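Local coordinates for hypothetical protein (Exiguobacterium sibiricum, PDB 2HKV), which is of unknown function but carries a nickel ion and belongs to the DinB superfamily of helical bundles, suggesting a metal-dependent role, at residues A8-V13 against Q88-Y93; L54-R59 against A70-V75; R21-L26 against Y141-D146. All blocks are in the same frame, centred on the assembly; numbering follows the deposited sequence.

Interaction 1 of 3, residues A8-V13 against Q88-Y93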
loop_
_atom_site.group_PDB
_atom_site.type_symbol
_atom_site.label_atom_id
_atom_site.label_comp_id
_atom_site.label_asym_id
_atom_site.label_seq_id
_atom_site.Cartn_x
_atom_site.Cartn_y
_atom_site.Cartn_z
ATOM N N ALA A 8 4.391 -11.594 9.985
ATOM C CA ALA A 8 3.625 -10.375 9.653
ATOM C C ALA A 8 3.514 -10.211 8.145
ATOM O O ALA A 8 2.442 -9.952 7.588
ATOM C CB ALA A 8 4.304 -9.222 10.202
ATOM N N LEU A 9 4.646 -10.390 7.465
ATOM C CA LEU A 9 4.626 -10.306 6.018
ATOM C C LEU A 9 3.760 -11.401 5.391
ATOM O O LEU A 9 3.016 -11.098 4.477
ATOM C CB LEU A 9 6.022 -10.268 5.406
ATOM C CG LEU A 9 6.802 -8.957 5.475
ATOM C CD1 LEU A 9 8.297 -9.159 5.092
ATOM C CD2 LEU A 9 6.096 -7.863 4.656
ATOM N N ASP A 10 3.907 -12.651 5.836
ATOM C CA ASP A 10 3.104 -13.749 5.303
ATOM C C ASP A 10 1.598 -13.419 5.484
ATOM O O ASP A 10 0.774 -13.609 4.577
ATOM C CB ASP A 10 3.493 -15.051 5.971
ATOM C CG ASP A 10 2.801 -16.247 5.375
ATOM O OD1 ASP A 10 2.997 -16.492 4.181
ATOM O OD2 ASP A 10 2.042 -16.938 6.096
ATOM N N ARG A 11 1.252 -12.884 6.636
ATOM C CA ARG A 11 -0.167 -12.522 6.928
ATOM C C ARG A 11 -0.692 -11.425 5.987
ATOM O O ARG A 11 -1.701 -11.600 5.298
ATOM C CB ARG A 11 -0.295 -12.105 8.387
ATOM C CG ARG A 11 -1.671 -11.597 8.795
ATOM C CD ARG A 11 -1.812 -11.452 10.277
ATOM N NE ARG A 11 -3.104 -10.845 10.640
ATOM C CZ ARG A 11 -3.628 -10.886 11.868
ATOM N NH1 ARG A 11 -3.000 -11.477 12.840
ATOM N NH2 ARG A 11 -4.822 -10.326 12.097
ATOM N N HIS A 12 -0.005 -10.291 5.989
ATOM C CA HIS A 12 -0.465 -9.091 5.312
ATOM C C HIS A 12 -0.251 -9.152 3.824
ATOM O O HIS A 12 -1.119 -8.709 3.044
ATOM C CB HIS A 12 0.130 -7.828 5.994
ATOM C CG HIS A 12 -0.410 -7.607 7.371
ATOM N ND1 HIS A 12 -1.648 -7.006 7.595
ATOM C CD2 HIS A 12 0.059 -7.961 8.589
ATOM C CE1 HIS A 12 -1.906 -7.032 8.892
ATOM N NE2 HIS A 12 -0.906 -7.619 9.519
ATOM N N VAL A 13 0.853 -9.733 3.364
ATOM C CA VAL A 13 0.991 -9.931 1.925
ATOM C C VAL A 13 -0.004 -11.003 1.431
ATOM O O VAL A 13 -0.594 -10.882 0.362
ATOM C CB VAL A 13 2.443 -10.255 1.447
ATOM C CG1 VAL A 13 2.433 -10.401 -0.068
ATOM C CG2 VAL A 13 3.433 -9.169 1.835
ATOM N N GLN A 88 1.791 -17.855 -8.799
ATOM C CA GLN A 88 3.192 -18.131 -9.027
ATOM C C GLN A 88 4.103 -17.102 -8.380
ATOM O O GLN A 88 5.085 -17.461 -7.730
ATOM C CB GLN A 88 3.432 -18.144 -10.521
ATOM C CG GLN A 88 4.832 -18.381 -10.954
ATOM C CD GLN A 88 4.935 -18.516 -12.492
ATOM O OE1 GLN A 88 4.028 -19.065 -13.162
ATOM N NE2 GLN A 88 6.034 -17.998 -13.053
ATOM N N SER A 89 3.770 -15.814 -8.557
ATOM C CA SER A 89 4.513 -14.716 -7.924
ATOM C C SER A 89 4.462 -14.805 -6.392
ATOM O O SER A 89 5.454 -14.605 -5.716
ATOM C CB SER A 89 3.983 -13.351 -8.402
ATOM O OG SER A 89 4.096 -13.285 -9.810
ATOM N N TRP A 90 3.299 -15.128 -5.864
ATOM C CA TRP A 90 3.123 -15.244 -4.404
ATOM C C TRP A 90 3.985 -16.406 -3.855
ATOM O O TRP A 90 4.562 -16.307 -2.779
ATOM C CB TRP A 90 1.629 -15.410 -4.106
ATOM C CG TRP A 90 1.234 -15.786 -2.768
ATOM C CD1 TRP A 90 0.322 -16.736 -2.475
ATOM C CD2 TRP A 90 1.657 -15.228 -1.513
ATOM N NE1 TRP A 90 0.146 -16.829 -1.131
ATOM C CE2 TRP A 90 0.966 -15.927 -0.508
ATOM C CE3 TRP A 90 2.574 -14.235 -1.130
ATOM C CZ2 TRP A 90 1.138 -15.661 0.851
ATOM C CZ3 TRP A 90 2.746 -13.969 0.243
ATOM C CH2 TRP A 90 2.032 -14.700 1.209
ATOM N N GLN A 91 4.076 -17.497 -4.610
ATOM C CA GLN A 91 4.912 -18.635 -4.205
ATOM C C GLN A 91 6.389 -18.252 -4.197
ATOM O O GLN A 91 7.151 -18.638 -3.308
ATOM C CB GLN A 91 4.691 -19.825 -5.146
ATOM C CG GLN A 91 5.354 -21.095 -4.652
ATOM C CD GLN A 91 4.827 -21.492 -3.280
ATOM O OE1 GLN A 91 3.615 -21.679 -3.099
ATOM N NE2 GLN A 91 5.729 -21.579 -2.298
ATOM N N TYR A 92 6.796 -17.476 -5.197
ATOM C CA TYR A 92 8.168 -17.051 -5.319
ATOM C C TYR A 92 8.517 -16.196 -4.105
ATOM O O TYR A 92 9.593 -16.379 -3.476
ATOM C CB TYR A 92 8.333 -16.223 -6.592
ATOM C CG TYR A 92 9.750 -15.852 -6.925
ATOM C CD1 TYR A 92 10.351 -14.762 -6.316
ATOM C CD2 TYR A 92 10.495 -16.595 -7.834
ATOM C CE1 TYR A 92 11.649 -14.395 -6.600
ATOM C CE2 TYR A 92 11.803 -16.223 -8.149
ATOM C CZ TYR A 92 12.372 -15.121 -7.515
ATOM O OH TYR A 92 13.658 -14.743 -7.787
ATOM N N TYR A 93 7.613 -15.268 -3.811
ATOM C CA TYR A 93 7.770 -14.377 -2.669
ATOM C C TYR A 93 7.868 -15.190 -1.357
ATOM O O TYR A 93 8.718 -14.926 -0.518
ATOM C CB TYR A 93 6.627 -13.371 -2.621
ATOM C CG TYR A 93 6.726 -12.309 -1.493
ATOM C CD1 TYR A 93 6.168 -12.537 -0.233
ATOM C CD2 TYR A 93 7.367 -11.087 -1.709
ATOM C CE1 TYR A 93 6.235 -11.579 0.763
ATOM C CE2 TYR A 93 7.445 -10.119 -0.704
ATOM C CZ TYR A 93 6.889 -10.380 0.535
ATOM O OH TYR A 93 6.984 -9.445 1.534
#

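Interaction 2 of 3, residues L54-R59 against A70-V75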
loop_
_atom_site.group_PDB
_atom_site.type_symbol
_atom_site.label_atom_id
_atom_site.label_comp_id
_atom_site.label_asym_id
_atom_site.label_seq_id
_atom_site.Cartn_x
_atom_site.Cartn_y
_atom_site.Cartn_z
ATOM N N LEU A 54 5.396 -9.162 -7.311
ATOM C CA LEU A 54 6.026 -9.731 -6.101
ATOM C C LEU A 54 7.302 -10.453 -6.498
ATOM O O LEU A 54 8.258 -10.455 -5.733
ATOM C CB LEU A 54 5.088 -10.651 -5.320
ATOM C CG LEU A 54 3.932 -10.043 -4.525
ATOM C CD1 LEU A 54 3.124 -11.185 -3.877
ATOM C CD2 LEU A 54 4.432 -9.050 -3.466
ATOM N N GLU A 55 7.339 -11.020 -7.704
ATOM C CA GLU A 55 8.539 -11.718 -8.204
ATOM C C GLU A 55 9.491 -10.724 -8.855
ATOM O O GLU A 55 10.689 -10.744 -8.586
ATOM C CB GLU A 55 8.106 -12.844 -9.140
ATOM C CG GLU A 55 9.195 -13.537 -9.879
ATOM C CD GLU A 55 8.734 -14.773 -10.636
ATOM O OE1 GLU A 55 7.580 -15.246 -10.454
ATOM O OE2 GLU A 55 9.548 -15.285 -11.444
ATOM N N ALA A 56 8.948 -9.823 -9.679
ATOM C CA ALA A 56 9.716 -8.793 -10.369
ATOM C C ALA A 56 10.554 -8.032 -9.371
ATOM O O ALA A 56 11.768 -7.904 -9.532
ATOM C CB ALA A 56 8.777 -7.806 -11.219
ATOM N N ASP A 57 9.932 -7.550 -8.298
ATOM C CA ASP A 57 10.687 -6.732 -7.377
ATOM C C ASP A 57 11.810 -7.511 -6.735
ATOM O O ASP A 57 12.861 -6.950 -6.467
ATOM C CB ASP A 57 9.789 -6.117 -6.291
ATOM C CG ASP A 57 8.863 -5.003 -6.824
ATOM O OD1 ASP A 57 8.690 -4.800 -8.079
ATOM O OD2 ASP A 57 8.237 -4.306 -5.974
ATOM N N LEU A 58 11.600 -8.782 -6.444
ATOM C CA LEU A 58 12.631 -9.545 -5.762
ATOM C C LEU A 58 13.751 -9.928 -6.709
ATOM O O LEU A 58 14.888 -10.018 -6.276
ATOM C CB LEU A 58 12.040 -10.775 -5.048
ATOM C CG LEU A 58 11.169 -10.450 -3.808
ATOM C CD1 LEU A 58 10.785 -11.722 -3.122
ATOM C CD2 LEU A 58 11.871 -9.547 -2.850
ATOM N N ARG A 59 13.432 -10.120 -7.984
ATOM C CA ARG A 59 14.446 -10.320 -9.020
ATOM C C ARG A 59 15.304 -9.076 -9.202
ATOM O O ARG A 59 16.556 -9.167 -9.289
ATOM C CB ARG A 59 13.761 -10.696 -10.342
ATOM C CG ARG A 59 13.199 -12.107 -10.354
ATOM C CD ARG A 59 12.731 -12.629 -11.727
ATOM N NE ARG A 59 12.281 -14.012 -11.572
ATOM C CZ ARG A 59 13.030 -15.091 -11.765
ATOM N NH1 ARG A 59 14.273 -14.991 -12.198
ATOM N NH2 ARG A 59 12.518 -16.293 -11.533
ATOM N N ALA A 70 13.591 -6.776 -18.957
ATOM C CA ALA A 70 12.831 -6.504 -20.141
ATOM C C ALA A 70 12.291 -7.812 -20.653
ATOM O O ALA A 70 11.194 -7.874 -21.185
ATOM C CB ALA A 70 13.707 -5.877 -21.222
ATOM N N GLN A 71 13.111 -8.844 -20.565
ATOM C CA GLN A 71 12.721 -10.157 -21.042
ATOM C C GLN A 71 11.598 -10.687 -20.151
ATOM O O GLN A 71 10.708 -11.343 -20.677
ATOM C CB GLN A 71 13.912 -11.089 -21.006
ATOM C CG GLN A 71 13.567 -12.512 -21.331
ATOM C CD GLN A 71 14.779 -13.371 -21.517
ATOM O OE1 GLN A 71 15.923 -12.869 -21.708
ATOM N NE2 GLN A 71 14.553 -14.691 -21.500
ATOM N N PHE A 72 11.625 -10.335 -18.847
ATOM C CA PHE A 72 10.664 -10.782 -17.850
ATOM C C PHE A 72 9.338 -10.117 -18.098
ATOM O O PHE A 72 8.319 -10.773 -18.124
ATOM C CB PHE A 72 11.145 -10.432 -16.408
ATOM C CG PHE A 72 10.157 -10.794 -15.313
ATOM C CD1 PHE A 72 10.175 -12.049 -14.708
ATOM C CD2 PHE A 72 9.269 -9.875 -14.872
ATOM C CE1 PHE A 72 9.266 -12.384 -13.693
ATOM C CE2 PHE A 72 8.331 -10.193 -13.852
ATOM C CZ PHE A 72 8.338 -11.441 -13.268
ATOM N N TYR A 73 9.362 -8.800 -18.276
ATOM C CA TYR A 73 8.156 -8.052 -18.499
ATOM C C TYR A 73 7.526 -8.357 -19.821
ATOM O O TYR A 73 6.327 -8.200 -19.959
ATOM C CB TYR A 73 8.419 -6.549 -18.388
ATOM C CG TYR A 73 8.777 -6.075 -17.008
ATOM C CD1 TYR A 73 8.001 -6.423 -15.907
ATOM C CD2 TYR A 73 9.888 -5.276 -16.790
ATOM C CE1 TYR A 73 8.307 -5.976 -14.641
ATOM C CE2 TYR A 73 10.213 -4.840 -15.506
ATOM C CZ TYR A 73 9.419 -5.194 -14.448
ATOM O OH TYR A 73 9.695 -4.759 -13.176
ATOM N N ALA A 74 8.321 -8.789 -20.796
ATOM C CA ALA A 74 7.801 -9.104 -22.113
ATOM C C ALA A 74 7.057 -10.433 -22.202
ATOM O O ALA A 74 6.410 -10.675 -23.203
ATOM C CB ALA A 74 8.932 -9.044 -23.195
ATOM N N VAL A 75 7.146 -11.306 -21.205
ATOM C CA VAL A 75 6.413 -12.573 -21.307
ATOM C C VAL A 75 4.916 -12.254 -21.121
ATOM O O VAL A 75 4.525 -11.650 -20.134
ATOM C CB VAL A 75 6.959 -13.679 -20.359
ATOM C CG1 VAL A 75 6.013 -14.869 -20.323
ATOM C CG2 VAL A 75 8.322 -14.169 -20.869
HETATM O O HOH W 1 7.606 -4.420 -10.470
#

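Interaction 3 of 3, residues R21-L26 against Y141-D146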
loop_
_atom_site.group_PDB
_atom_site.type_symbol
_atom_site.label_atom_id
_atom_site.label_comp_id
_atom_site.label_asym_id
_atom_site.label_seq_id
_atom_site.Cartn_x
_atom_site.Cartn_y
_atom_site.Cartn_z
ATOM N N ARG A 21 -6.707 -11.415 -5.940
ATOM C CA ARG A 21 -7.228 -12.540 -6.708
ATOM C C ARG A 21 -8.746 -12.360 -6.861
ATOM O O ARG A 21 -9.293 -12.520 -7.947
ATOM C CB ARG A 21 -6.866 -13.876 -6.034
ATOM C CG ARG A 21 -6.972 -15.054 -6.915
ATOM C CD ARG A 21 -6.867 -16.363 -6.109
ATOM N NE ARG A 21 -5.557 -16.467 -5.463
ATOM C CZ ARG A 21 -5.342 -16.805 -4.193
ATOM N NH1 ARG A 21 -6.344 -17.103 -3.366
ATOM N NH2 ARG A 21 -4.093 -16.867 -3.742
ATOM N N ASP A 22 -9.426 -11.987 -5.773
ATOM C CA ASP A 22 -10.874 -11.813 -5.820
ATOM C C ASP A 22 -11.243 -10.676 -6.753
ATOM O O ASP A 22 -12.193 -10.799 -7.549
ATOM C CB ASP A 22 -11.439 -11.533 -4.437
ATOM C CG ASP A 22 -11.331 -12.735 -3.503
ATOM O OD1 ASP A 22 -11.336 -13.901 -4.010
ATOM O OD2 ASP A 22 -11.255 -12.506 -2.260
ATOM N N LEU A 23 -10.473 -9.581 -6.694
ATOM C CA LEU A 23 -10.777 -8.427 -7.554
ATOM C C LEU A 23 -10.640 -8.792 -9.027
ATOM O O LEU A 23 -11.504 -8.442 -9.813
ATOM C CB LEU A 23 -9.887 -7.203 -7.240
ATOM C CG LEU A 23 -10.156 -6.412 -5.945
ATOM C CD1 LEU A 23 -9.061 -5.331 -5.757
ATOM C CD2 LEU A 23 -11.536 -5.740 -5.974
ATOM N N ILE A 24 -9.569 -9.501 -9.369
ATOM C CA ILE A 24 -9.309 -9.901 -10.740
ATOM C C ILE A 24 -10.476 -10.743 -11.217
ATOM O O ILE A 24 -10.984 -10.500 -12.304
ATOM C CB ILE A 24 -7.914 -10.625 -10.889
ATOM C CG1 ILE A 24 -6.780 -9.608 -10.691
ATOM C CG2 ILE A 24 -7.785 -11.352 -12.252
ATOM C CD1 ILE A 24 -5.383 -10.225 -10.564
ATOM N N ARG A 25 -10.971 -11.662 -10.370
ATOM C CA ARG A 25 -12.135 -12.487 -10.760
ATOM C C ARG A 25 -13.455 -11.707 -10.953
ATOM O O ARG A 25 -14.410 -12.233 -11.533
ATOM C CB ARG A 25 -12.327 -13.620 -9.766
ATOM C CG ARG A 25 -11.211 -14.649 -9.780
ATOM C CD ARG A 25 -11.274 -15.449 -8.488
ATOM N NE ARG A 25 -10.430 -16.634 -8.518
ATOM C CZ ARG A 25 -9.940 -17.249 -7.437
ATOM N NH1 ARG A 25 -10.187 -16.788 -6.207
ATOM N NH2 ARG A 25 -9.181 -18.331 -7.586
ATOM N N LEU A 26 -13.514 -10.458 -10.511
ATOM C CA LEU A 26 -14.702 -9.635 -10.720
ATOM C C LEU A 26 -14.714 -9.022 -12.099
ATOM O O LEU A 26 -15.763 -8.715 -12.639
ATOM C CB LEU A 26 -14.815 -8.539 -9.643
ATOM C CG LEU A 26 -14.936 -9.020 -8.191
ATOM C CD1 LEU A 26 -15.237 -7.832 -7.277
ATOM C CD2 LEU A 26 -16.017 -10.066 -8.066
ATOM N N TYR A 141 -18.535 -0.766 -10.175
ATOM C CA TYR A 141 -18.622 -2.073 -9.552
ATOM C C TYR A 141 -19.034 -1.995 -8.059
ATOM O O TYR A 141 -19.432 -3.002 -7.474
ATOM C CB TYR A 141 -17.277 -2.795 -9.618
ATOM C CG TYR A 141 -16.877 -3.393 -10.949
ATOM C CD1 TYR A 141 -16.747 -2.615 -12.096
ATOM C CD2 TYR A 141 -16.569 -4.749 -11.046
ATOM C CE1 TYR A 141 -16.352 -3.179 -13.321
ATOM C CE2 TYR A 141 -16.161 -5.322 -12.245
ATOM C CZ TYR A 141 -16.052 -4.529 -13.386
ATOM O OH TYR A 141 -15.643 -5.102 -14.565
ATOM N N ASP A 142 -18.864 -0.842 -7.409
ATOM C CA ASP A 142 -19.327 -0.669 -6.024
ATOM C C ASP A 142 -18.806 -1.806 -5.122
ATOM O O ASP A 142 -19.578 -2.519 -4.462
ATOM C CB ASP A 142 -20.877 -0.605 -6.020
ATOM C CG ASP A 142 -21.468 -0.250 -4.653
ATOM O OD1 ASP A 142 -20.701 -0.002 -3.694
ATOM O OD2 ASP A 142 -22.719 -0.199 -4.559
ATOM N N ILE A 143 -17.497 -1.974 -5.090
ATOM C CA ILE A 143 -16.900 -3.155 -4.418
ATOM C C ILE A 143 -17.100 -3.188 -2.899
ATOM O O ILE A 143 -16.829 -2.213 -2.196
ATOM C CB ILE A 143 -15.419 -3.324 -4.812
ATOM C CG1 ILE A 143 -15.375 -3.834 -6.277
ATOM C CG2 ILE A 143 -14.620 -4.262 -3.812
ATOM C CD1 ILE A 143 -14.331 -3.224 -7.065
ATOM N N LYS A 144 -17.587 -4.340 -2.410
ATOM C CA LYS A 144 -17.890 -4.549 -0.996
ATOM C C LYS A 144 -17.023 -5.699 -0.413
ATOM O O LYS A 144 -17.502 -6.503 0.395
ATOM C CB LYS A 144 -19.389 -4.855 -0.799
ATOM C CG LYS A 144 -20.398 -3.900 -1.514
ATOM C CD LYS A 144 -20.433 -2.492 -0.916
ATOM N N LEU A 145 -15.753 -5.750 -0.812
ATOM C CA LEU A 145 -14.797 -6.789 -0.380
ATOM C C LEU A 145 -14.024 -6.275 0.841
ATOM O O LEU A 145 -13.484 -5.164 0.803
ATOM C CB LEU A 145 -13.800 -7.061 -1.517
ATOM C CG LEU A 145 -13.369 -8.464 -1.931
ATOM C CD1 LEU A 145 -14.039 -8.864 -3.262
ATOM C CD2 LEU A 145 -11.881 -8.425 -2.098
ATOM N N ASP A 146 -13.955 -7.056 1.916
ATOM C CA ASP A 146 -13.169 -6.642 3.082
ATOM C C ASP A 146 -11.659 -6.637 2.730
ATOM O O ASP A 146 -11.033 -7.688 2.556
ATOM C CB ASP A 146 -13.464 -7.539 4.306
ATOM C CG ASP A 146 -12.915 -6.956 5.630
ATOM O OD1 ASP A 146 -12.009 -6.079 5.585
ATOM O OD2 ASP A 146 -13.387 -7.384 6.719
#

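Interaction 1 of 3, residues A8-V13 against Q88-Y93
The indole of Trp-90 and the phenol ring of Tyr-93 both reach from helix 82-98 to helix 4-26, and Val-13 meets the two rings with different methyls. This is antiparallel packing inside the DinB four-helix bundle, with local N-to-C directions 169° apart. The axes lie 12.0 Å from each other, a wide spacing that two long aromatic side chains can bridge. Trp-90 brings the six-membered part of its ring system into the contact, with CZ3 standing 3.6 Å from Val-13 CG1. At the neighbouring corner of the indole, Asp-10 OD1 approaches Trp-90 CH2 to 3.6 Å. The two side chains cross at about a right angle, yet the carboxylate and indole planes differ by merely 14°. Asp-10 starts out pointing away from helix 82-98; chi1 -174° sets CG anti to the backbone N, and from there OD1 comes back to the indole. An alanine in place of Trp-90 would probably open a gap beside Val-13 CG1 and take from the Asp-10 carboxylate the ring atoms its OD1 touches. Val-13 suits its place because a beta-branched side chain offers two methyls at once: with CG1 beside the indole, CG2 meets Tyr-93 tip to tip, 3.8 Å from CE1. The phenol has a polar duty as well, since its hydroxyl hydrogen-bonds to the carbonyl of Leu-118 on helix 114-138, a partner suited to a hydroxyl within a buried contact. On another side of helix 4-26, His-12 NE2 is hydrogen-bonded to Asp-112 of the second subunit, so the same turns serve core and dimer. Leu-9 crosses Tyr-93 at about a right angle and sets its CD2 methyl 3.6 Å from the tyrosine OH.

Interaction 2 of 3, residues L54-R59 against A70-V75
The CA atoms of Ala-56 and Phe-72, 7.8 Å apart, are the nearest pair across the contact. Residues 54-59 belong to helix 43-61 of the DinB bundle, kinked at 54-55, where two backbone N atoms lack bonds to the turn before, whereas 70-75 begins in the short helix 66-73 and runs into irregular chain. The small side chain of Ala-56 lets an aromatic ring come close: CB lies 3.6 Å from Phe-72 CE2 and touches Tyr-73. The side chain of Phe-72 starts toward helix 43-61, with CG anti to the backbone N (chi1 177°), and its CE1 meets a salt bridge between Glu-55 and Arg-59. The Arg-59 side chain crosses that of Phe-72 at about a right angle, CD 4.0 Å from Phe-72 CD1. Arg-59 also grips a single oxygen side-on: NE donates to the anti lone pair of Glu-55 OE2 at 3.0 Å, and NH2 reaches the same atom by a more bent bond of 139°. This oxygen stands at the edge of the phenyl ring, near its plane, 3.7 Å from CE1, where ring hydrogens would suit a negative charge. Glu-55 OE1 is paired with Arg-85. Near the nickel site of His-49, His-124 and His-128, Asp-57 OD2 is hydrogen-bonded to His-124 ND1, a second-shell link. Asp-57 OD1 accepts from a water at 2.7 Å, weakly linked to Tyr-73 OH at 3.4 Å.

Interaction 3 of 3, residues R21-L26 against Y141-D146
Apolar packing does most of the work where Leu-23 and Leu-26 meet Ile-143 and Leu-145. Leu-23 and Ile-143 cross at about a right angle, with Leu-23 CD2 3.9 Å from Ile-143 CD1 and also near its CG2 branch. Leu-26 meets another branch of the same isoleucine, its CD1 4.1 Å from Ile-143 CG1, and comes near Leu-145 as well. Its side chain starts toward the tail, with CG anti to the carbonyl carbon (chi1 -61°). Leu-145 in turn spreads both methyls against Asp-22, with CD1 and CD2 each 3.9 Å from Asp-22 CB. An aspartate suits this margin because its methylene can join the apolar contact, while OD1 makes a long ion pair with Arg-25 NH1 and OD2 stays near Leu-145 CD2.

Polar atoms enter at Leu-26. Its carbonyl oxygen sits at the edge of the Tyr-141 ring, near its plane, 3.4 Å from CE2, an approach in which the oxygen faces the rim hydrogens. The tyrosine hydroxyl goes further, to Asp-31 and the backbone N of Gln-28, and so ties the ring to residues that follow Leu-26 in the chain. No hydrogen bond joins the two segments directly, but Ile-143 N is held by Asn-137 on helix 114-138.

Tyr-141, Ile-143 and Leu-145 turn toward helix 4-26, while Asp-142 and Lys-144 between them are exposed, in an irregular segment whose Asp-142 has a positive phi. It is a C-terminal tail packed on the first helix of a DinB-type bundle.

How the interactions relate
The chain starts with helix 4-26, which supplies one side of both long-range closures. Interaction 1 closes the loop from 8-13 to 88-93, on helix 82-98, and interaction 3 closes a longer one from 21-26 to 141-146, beyond helix 114-138; their segments alternate, so the two loops cross. Interaction 2, between helix 43-61 and the short helix 66-73, is a local closure nested inside both. It touches interaction 1 through Tyr-92 against Arg-59 and Tyr-93 against Leu-58, linking the bundle core to the neighbourhood of the nickel. Interaction 3 stands apart, its centre about 25 Å from that of interaction 2, across the chain's centre.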